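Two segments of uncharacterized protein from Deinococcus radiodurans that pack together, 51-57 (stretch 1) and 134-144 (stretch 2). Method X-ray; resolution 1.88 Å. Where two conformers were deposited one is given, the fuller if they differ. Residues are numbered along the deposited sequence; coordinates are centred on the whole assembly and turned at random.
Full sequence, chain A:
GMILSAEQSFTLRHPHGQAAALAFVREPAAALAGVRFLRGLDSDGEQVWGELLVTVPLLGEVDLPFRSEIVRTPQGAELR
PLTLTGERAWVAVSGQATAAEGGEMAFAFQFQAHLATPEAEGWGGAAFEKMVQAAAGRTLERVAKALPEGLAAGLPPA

Stretch 1 (51-57) ELLVTVP
Stretch 2, residues 134-144: AAAGRTLERVA

The most unusual feature here is a helix threonine that meets the polar backbone of a strand beside a set of apolar side-chain contacts. Thr139, chi1 m, sets OG1 2.9 Å from Leu53 O, close enough for a hydrogen bond whose proton has a second possible acceptor. Water 1 extends the link, donating to Thr139 OG1 at 2.8 Å and accepting from Thr55 N at 2.9 Å. Water 2 makes another bridge, donating to Thr55 O (2.9 Å) and accepting from Arg138 NE (3.3 Å).

Residues 51-56 belong to a strand that begins earlier in the chain, extended, with phi -96° to -154° and psi 119° to 162°. Residues 134-144 are part of a longer helix, near -64/-43, with regular i to i-4 backbone bonds. Their axes approach to 7.3 Å and run at 143°, roughly antiparallel; in register, Val54 and Ala136 lie nearest, CA to CA 5.5 Å.

Ala135 points toward the strand, its CB 3.7 Å from Val54 CG1, 3.8 Å from Val56 CG1 and 3.5 Å from Thr55 O. Val54 is t, Val56 m. At the other end Leu52 (m, p) points toward the helix: its CB lies 3.8 Å from Thr139 CG2, and its CD2 reaches Leu140 CD2 (3.8 Å; Leu140 m, t) and Val143 CG1 (4.0 Å; Val143 p).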

# COMPACT_ATOMS: atom_id res chain seq x y z
N GLU A 51 7.80 1.05 -5.95
CA GLU A 51 6.65 1.94 -5.93
C GLU A 51 7.07 3.40 -5.82
O GLU A 51 8.14 3.71 -5.31
CB GLU A 51 5.71 1.55 -4.76
CG GLU A 51 6.39 1.58 -3.39
CD GLU A 51 5.67 0.76 -2.31
OE1 GLU A 51 4.72 -0.00 -2.62
OE2 GLU A 51 6.09 0.86 -1.15
N LEU A 52 6.26 4.27 -6.40
CA LEU A 52 6.42 5.69 -6.24
C LEU A 52 5.33 6.16 -5.30
O LEU A 52 4.24 5.58 -5.28
CB LEU A 52 6.29 6.43 -7.57
CG LEU A 52 7.36 6.20 -8.64
CD1 LEU A 52 7.32 4.76 -9.09
CD2 LEU A 52 7.13 7.15 -9.84
N LEU A 53 5.61 7.23 -4.55
CA LEU A 53 4.65 7.75 -3.59
C LEU A 53 4.01 9.04 -4.08
O LEU A 53 4.70 10.00 -4.41
CB LEU A 53 5.32 7.98 -2.24
CG LEU A 53 5.98 6.76 -1.57
CD1 LEU A 53 6.54 7.15 -0.19
CD2 LEU A 53 5.00 5.62 -1.43
N VAL A 54 2.69 9.02 -4.21
CA VAL A 54 1.91 10.20 -4.54
C VAL A 54 1.23 10.68 -3.27
O VAL A 54 0.43 9.94 -2.67
CB VAL A 54 0.82 9.88 -5.60
CG1 VAL A 54 -0.04 11.14 -5.89
CG2 VAL A 54 1.46 9.35 -6.88
N THR A 55 1.56 11.90 -2.85
CA THR A 55 1.01 12.46 -1.62
C THR A 55 -0.20 13.32 -1.90
O THR A 55 -0.12 14.29 -2.66
CB THR A 55 2.08 13.31 -0.88
OG1 THR A 55 3.20 12.49 -0.56
CG2 THR A 55 1.51 13.90 0.40
N VAL A 56 -1.33 12.95 -1.31
CA VAL A 56 -2.52 13.76 -1.41
C VAL A 56 -3.06 14.00 -0.02
O VAL A 56 -2.69 13.28 0.93
CB VAL A 56 -3.62 13.11 -2.31
CG1 VAL A 56 -3.10 12.91 -3.72
CG2 VAL A 56 -4.11 11.78 -1.71
N PRO A 57 -3.92 15.02 0.12
CA PRO A 57 -4.45 15.29 1.45
C PRO A 57 -5.29 14.14 2.01
O PRO A 57 -5.99 13.44 1.27
CB PRO A 57 -5.34 16.54 1.23
CG PRO A 57 -4.76 17.20 0.02
CD PRO A 57 -4.26 16.09 -0.85
N ALA A 134 -2.29 16.69 -10.34
CA ALA A 134 -1.20 17.58 -9.94
C ALA A 134 -0.19 16.85 -9.06
O ALA A 134 1.02 16.98 -9.24
CB ALA A 134 -1.76 18.81 -9.21
N ALA A 135 -0.69 16.08 -8.11
CA ALA A 135 0.15 15.36 -7.17
C ALA A 135 0.98 14.30 -7.88
O ALA A 135 2.17 14.16 -7.63
CB ALA A 135 -0.71 14.73 -6.07
N ALA A 136 0.33 13.54 -8.76
CA ALA A 136 0.99 12.48 -9.51
C ALA A 136 2.06 13.07 -10.43
O ALA A 136 3.13 12.48 -10.62
CB ALA A 136 -0.02 11.68 -10.32
N GLY A 137 1.76 14.23 -11.00
CA GLY A 137 2.72 14.94 -11.85
C GLY A 137 3.96 15.34 -11.09
O GLY A 137 5.07 15.24 -11.60
N ARG A 138 3.76 15.80 -9.85
CA ARG A 138 4.87 16.20 -9.00
C ARG A 138 5.73 15.03 -8.63
O ARG A 138 6.95 15.15 -8.53
CB ARG A 138 4.37 16.88 -7.71
CG ARG A 138 3.91 18.30 -7.91
CD ARG A 138 3.74 19.00 -6.55
NE ARG A 138 2.53 18.56 -5.85
CZ ARG A 138 1.32 19.11 -6.01
NH1 ARG A 138 1.14 20.12 -6.86
NH2 ARG A 138 0.28 18.65 -5.33
N THR A 139 5.08 13.89 -8.35
CA THR A 139 5.78 12.64 -8.02
C THR A 139 6.68 12.19 -9.17
O THR A 139 7.85 11.83 -8.97
CB THR A 139 4.78 11.52 -7.70
OG1 THR A 139 4.08 11.85 -6.49
CG2 THR A 139 5.51 10.15 -7.54
N LEU A 140 6.14 12.19 -10.37
CA LEU A 140 6.88 11.76 -11.53
C LEU A 140 8.10 12.65 -11.80
O LEU A 140 9.19 12.15 -12.07
CB LEU A 140 5.98 11.72 -12.77
CG LEU A 140 4.85 10.68 -12.79
CD1 LEU A 140 4.26 10.63 -14.18
CD2 LEU A 140 5.33 9.29 -12.37
N GLU A 141 7.92 13.96 -11.69
CA GLU A 141 9.00 14.91 -11.91
C GLU A 141 10.08 14.82 -10.82
O GLU A 141 11.28 14.88 -11.13
CB GLU A 141 8.45 16.35 -11.98
CG GLU A 141 7.57 16.64 -13.25
CD GLU A 141 8.38 16.60 -14.57
OE1 GLU A 141 9.64 16.66 -14.54
OE2 GLU A 141 7.74 16.52 -15.65
N ARG A 142 9.68 14.63 -9.56
CA ARG A 142 10.64 14.56 -8.48
C ARG A 142 11.59 13.37 -8.72
O ARG A 142 12.83 13.52 -8.64
CB ARG A 142 9.93 14.39 -7.13
CG ARG A 142 10.86 14.52 -5.90
CD ARG A 142 11.10 15.97 -5.55
NE ARG A 142 11.59 16.12 -4.17
CZ ARG A 142 12.88 16.24 -3.82
NH1 ARG A 142 13.85 16.21 -4.74
NH2 ARG A 142 13.19 16.39 -2.54
N VAL A 143 11.03 12.21 -9.04
CA VAL A 143 11.87 11.03 -9.26
C VAL A 143 12.74 11.21 -10.51
O VAL A 143 13.93 10.91 -10.49
CB VAL A 143 11.03 9.71 -9.33
CG1 VAL A 143 10.06 9.73 -10.49
CG2 VAL A 143 11.97 8.50 -9.42
N ALA A 144 12.17 11.77 -11.57
CA ALA A 144 12.88 11.95 -12.84
C ALA A 144 14.05 12.94 -12.66
O ALA A 144 15.19 12.66 -13.04
CB ALA A 144 11.91 12.44 -13.92
O HOH W 1 2.97 13.68 -4.69
O HOH W 2 1.79 16.04 -3.93